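Local coordinates for protein NANS (YJHS), A 9-O-acetyl N-acetylneuraminic acid esterase (Escherichia coli O157:H7 EDL933, PDB 3PT5) that probably removes the 9-O-acetyl group from 9-O-acetyl-N-acetylneuraminic acid, allowing the bacterium to grow on this sialic acid from mammalian mucosa, at residues A[188-191]-A[192-196]; A[240-243]-A[244-248]. One frame throughout, in Å; residues are numbered along the deposited sequence.

Contact 1: residues A[188-191]-A[192-196]; sequences WMQG and EFDLM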
# COMPACT_ATOMS: atom_id res chain seq x y z
N TRP A 188 5.39 3.11 2.66
CA TRP A 188 4.47 4.06 3.29
C TRP A 188 4.07 5.10 2.25
O TRP A 188 4.94 5.74 1.71
CB TRP A 188 5.24 4.76 4.40
CG TRP A 188 4.49 5.83 5.10
CD1 TRP A 188 4.68 7.18 4.95
CD2 TRP A 188 3.43 5.68 6.07
NE1 TRP A 188 3.80 7.87 5.77
CE2 TRP A 188 3.02 6.98 6.45
CE3 TRP A 188 2.76 4.57 6.62
CZ2 TRP A 188 2.00 7.20 7.38
CZ3 TRP A 188 1.73 4.79 7.55
CH2 TRP A 188 1.37 6.10 7.92
N MET A 189 2.76 5.30 2.02
CA MET A 189 2.32 6.44 1.20
C MET A 189 1.18 7.06 1.93
O MET A 189 0.10 6.49 2.00
CB MET A 189 1.86 6.03 -0.21
CG MET A 189 3.02 5.57 -1.03
SD MET A 189 2.65 4.93 -2.64
CE MET A 189 2.14 6.42 -3.50
N GLN A 190 1.45 8.22 2.51
CA GLN A 190 0.48 8.91 3.34
C GLN A 190 0.84 10.38 3.43
O GLN A 190 2.01 10.76 3.37
CB GLN A 190 0.49 8.30 4.72
CG GLN A 190 -0.69 8.69 5.59
CD GLN A 190 -0.50 10.02 6.26
OE1 GLN A 190 0.61 10.39 6.59
NE2 GLN A 190 -1.60 10.75 6.50
N GLY A 191 -0.20 11.20 3.56
CA GLY A 191 -0.02 12.62 3.80
C GLY A 191 -1.14 13.45 3.25
O GLY A 191 -1.42 14.56 3.75
N GLU A 192 -1.80 12.92 2.22
CA GLU A 192 -2.78 13.70 1.43
C GLU A 192 -3.79 14.44 2.30
O GLU A 192 -4.00 15.63 2.12
CB GLU A 192 -3.56 12.77 0.51
CG GLU A 192 -2.79 12.31 -0.74
CD GLU A 192 -1.96 11.05 -0.53
OE1 GLU A 192 -1.84 10.54 0.59
OE2 GLU A 192 -1.38 10.56 -1.56
N PHE A 193 -4.46 13.73 3.20
CA PHE A 193 -5.53 14.40 3.99
C PHE A 193 -4.94 15.42 4.95
O PHE A 193 -5.56 16.47 5.22
CB PHE A 193 -6.42 13.40 4.71
CG PHE A 193 -7.57 12.92 3.87
CD1 PHE A 193 -7.45 12.83 2.48
CD2 PHE A 193 -8.78 12.57 4.46
CE1 PHE A 193 -8.51 12.40 1.71
CE2 PHE A 193 -9.84 12.15 3.68
CZ PHE A 193 -9.72 12.06 2.32
N ASP A 194 -3.76 15.13 5.45
CA ASP A 194 -3.09 16.09 6.35
C ASP A 194 -2.70 17.40 5.64
O ASP A 194 -2.60 18.44 6.29
CB ASP A 194 -1.89 15.45 7.06
CG ASP A 194 -2.32 14.47 8.15
OD1 ASP A 194 -3.10 14.86 9.05
OD2 ASP A 194 -1.87 13.31 8.12
N LEU A 195 -2.51 17.35 4.33
CA LEU A 195 -2.23 18.56 3.55
C LEU A 195 -3.34 19.59 3.66
O LEU A 195 -3.11 20.78 3.46
CB LEU A 195 -2.07 18.24 2.08
CG LEU A 195 -0.94 17.33 1.65
CD1 LEU A 195 -1.12 16.97 0.17
CD2 LEU A 195 0.37 18.03 1.86
N MET A 196 -4.56 19.12 3.91
CA MET A 196 -5.75 19.97 3.88
C MET A 196 -6.05 20.65 5.20
O MET A 196 -6.84 21.60 5.22
CB MET A 196 -6.96 19.13 3.48
CG MET A 196 -6.86 18.62 2.07
SD MET A 196 -8.42 17.89 1.55
CE MET A 196 -8.26 16.26 2.16
O HOH W 1 -1.59 7.76 0.16
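Q190 turns its CG away from its own backbone N (chi1 -166°) and then bends at the next bond, while D194 carries CG beside its backbone N; together these torsions bring the Q190 amide to the D194 carboxylate. NE2 of Q190 gives a hydrogen to OD2 of D194 at 3.0 Å, and the bond is nearly straight at 165°. The oxygen lies almost in the amide plane of Q190, whereas the donor meets OD2 on its anti side, well out of the carboxylate plane, and the two flat groups stand 73° apart.

Between these two side chains the chain turns from strand 182-189 into a helix-like run. Glycine suits position 191: its phi is strongly positive, and a CB there would be jammed against the carbonyl oxygen of Q190. The G191 carbonyl then points at the following turn, and its O accepts from L195 N at 3.1 Å; the same O lies 3.5 Å from L195 CG. A water ties the turn back to the strand, donating to M189 O at 2.8 Å and to E192 OE1 at 2.8 Å.

The turn follows the carboxyl end of an inner strand of the mixed, mostly parallel sheet, the side on which the active sites of SGNH hydrolases generally lie. Each acid is held at both oxygens: E192 OE2 also bonds T238 and N31, while D194 OD1 takes T137 and OD2 takes the backbone N of F136. H203 bonds Q190 OE1. With a carboxylate facing its nitrogen and an imidazole facing its oxygen, the Q190 amide has partners that define which way round it sits, and the buried polar groups pay for their burial with directed bonds.

Contact 2: residues A[240-243]-A[244-248]; sequences WYWK and ENFPH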
# COMPACT_ATOMS: atom_id res chain seq x y z
N TRP A 240 -0.20 14.75 -8.76
CA TRP A 240 -0.05 16.15 -9.11
C TRP A 240 -1.15 17.01 -8.53
O TRP A 240 -0.92 18.18 -8.25
CB TRP A 240 -0.02 16.33 -10.63
CG TRP A 240 -1.25 15.91 -11.40
CD1 TRP A 240 -1.43 14.72 -12.07
CD2 TRP A 240 -2.41 16.71 -11.66
NE1 TRP A 240 -2.66 14.73 -12.72
CE2 TRP A 240 -3.27 15.93 -12.48
CE3 TRP A 240 -2.82 18.00 -11.27
CZ2 TRP A 240 -4.52 16.40 -12.90
CZ3 TRP A 240 -4.07 18.46 -11.70
CH2 TRP A 240 -4.90 17.66 -12.50
N TYR A 241 -2.33 16.42 -8.34
CA TYR A 241 -3.47 17.16 -7.73
C TYR A 241 -3.08 17.74 -6.37
O TYR A 241 -3.29 18.96 -6.08
CB TYR A 241 -4.71 16.24 -7.59
CG TYR A 241 -5.74 16.91 -6.70
CD1 TYR A 241 -6.55 17.92 -7.19
CD2 TYR A 241 -5.84 16.57 -5.35
CE1 TYR A 241 -7.47 18.57 -6.37
CE2 TYR A 241 -6.75 17.22 -4.51
CZ TYR A 241 -7.55 18.22 -5.04
OH TYR A 241 -8.45 18.86 -4.24
N TRP A 242 -2.51 16.88 -5.52
CA TRP A 242 -2.20 17.25 -4.13
C TRP A 242 -1.03 18.24 -4.08
O TRP A 242 -1.07 19.24 -3.36
CB TRP A 242 -1.86 15.97 -3.37
CG TRP A 242 -3.04 15.06 -3.24
CD1 TRP A 242 -3.30 13.91 -3.97
CD2 TRP A 242 -4.18 15.25 -2.39
NE1 TRP A 242 -4.48 13.35 -3.57
CE2 TRP A 242 -5.07 14.15 -2.62
CE3 TRP A 242 -4.53 16.23 -1.45
CZ2 TRP A 242 -6.28 14.01 -1.94
CZ3 TRP A 242 -5.76 16.09 -0.76
CH2 TRP A 242 -6.62 14.97 -1.02
N LYS A 243 -0.01 17.98 -4.87
CA LYS A 243 1.13 18.89 -4.99
C LYS A 243 0.76 20.27 -5.50
O LYS A 243 1.32 21.27 -5.03
CB LYS A 243 2.16 18.34 -5.95
CG LYS A 243 2.76 17.04 -5.56
CD LYS A 243 3.71 16.73 -6.63
CE LYS A 243 4.49 15.48 -6.38
NZ LYS A 243 5.87 15.67 -6.92
N GLU A 244 -0.11 20.35 -6.50
CA GLU A 244 -0.43 21.67 -7.10
C GLU A 244 -1.36 22.47 -6.22
O GLU A 244 -1.31 23.70 -6.22
CB GLU A 244 -1.09 21.52 -8.47
CG GLU A 244 -0.16 20.98 -9.55
CD GLU A 244 -0.75 21.13 -10.96
OE1 GLU A 244 -1.80 21.79 -11.12
OE2 GLU A 244 -0.17 20.58 -11.92
N ASN A 245 -2.22 21.79 -5.48
CA ASN A 245 -3.30 22.45 -4.75
C ASN A 245 -2.96 22.79 -3.30
O ASN A 245 -3.61 23.64 -2.67
CB ASN A 245 -4.59 21.62 -4.84
CG ASN A 245 -5.34 21.84 -6.15
OD1 ASN A 245 -6.09 22.81 -6.29
ND2 ASN A 245 -5.14 20.95 -7.12
N PHE A 246 -1.93 22.13 -2.76
CA PHE A 246 -1.51 22.32 -1.38
C PHE A 246 0.04 22.40 -1.34
O PHE A 246 0.68 21.63 -0.64
CB PHE A 246 -2.05 21.19 -0.47
CG PHE A 246 -3.52 20.93 -0.65
CD1 PHE A 246 -4.47 21.70 0.03
CD2 PHE A 246 -3.97 19.98 -1.57
CE1 PHE A 246 -5.84 21.49 -0.15
CE2 PHE A 246 -5.34 19.77 -1.76
CZ PHE A 246 -6.28 20.53 -1.07
N PRO A 247 0.63 23.37 -2.08
CA PRO A 247 2.09 23.40 -2.21
C PRO A 247 2.84 23.67 -0.88
O PRO A 247 3.90 23.07 -0.61
CB PRO A 247 2.33 24.54 -3.23
CG PRO A 247 1.14 25.42 -3.10
CD PRO A 247 -0.02 24.50 -2.77
N HIS A 248 2.30 24.57 -0.06
CA HIS A 248 2.92 24.89 1.22
C HIS A 248 2.89 23.71 2.17
O HIS A 248 3.91 23.35 2.78
CB HIS A 248 2.24 26.10 1.87
CG HIS A 248 3.04 26.71 2.97
ND1 HIS A 248 2.76 26.49 4.31
CD2 HIS A 248 4.13 27.51 2.94
CE1 HIS A 248 3.64 27.14 5.05
NE2 HIS A 248 4.48 27.77 4.24
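The carbonyl O of Y241 is gripped twice by N245, from the backbone N at 3.1 Å and from the side-chain ND2 at 2.9 Å. The side-chain bond is the straighter of the two, at 160°, and the oxygen lies in the amide plane. Asparagine is short enough to curl back in this way: with CG beside its own backbone N, it returns ND2 to the carbonyl one turn earlier. Y241 holds CG anti to its backbone N (chi1 167°), which brings its ring up to the N245 side chain, so that N245 CB sits over one ring face; the two side chains cross at about a right angle, though the planes of amide and ring are not far from parallel.

Two further bonds of the i to i+4 kind continue the helix, E244 N to W240 O at 2.9 Å and F246 N to W242 O at 3.1 Å. They belong to the short helix 240-245 that follows strand 233-236 of the SGNH hydrolase sheet. At F246 the backbone leaves helical angles, and this residue is at once the N-cap position of helix 247-253. P247 fits the first turn of that helix, where its missing N-H costs no backbone bond.

F246 lies beside W242, the two side chains pointing the same way. Their planes are 29° apart but slid past each other, so overlap is slight, and the nearest atoms are F246 CE2 and W242 CE3, 3.6 Å apart. The edge of F246 also reaches Y241, CE2 to CE2 at 4.0 Å. On another side of the helix E244 extends its chain obliquely past W240, leaving OE2 3.8 Å from W240 CE3, while its OE1 makes a salt bridge with R276 and W240 NE1 bonds E284.

Contact 1 comes first along the chain and contact 2 follows, their centres 11 Å apart on the same side of the chain's centre. Contact 1 spans the end of strand 182-189 and the turn after it, and contact 2 lies just beyond the neighbouring parallel strand 233-236. The two touch directly, chiefly through W242: its CZ3 lies 3.4 Å from E192 O, and L195 and M196 also pack on it, while M196 reaches F246. L195 further meets helix 247-253, whose first residues are the last of contact 2. Contact 2 thus lies outward of the buried polar turn, so that helix 240-245, through W242, packs against the outer part of that turn.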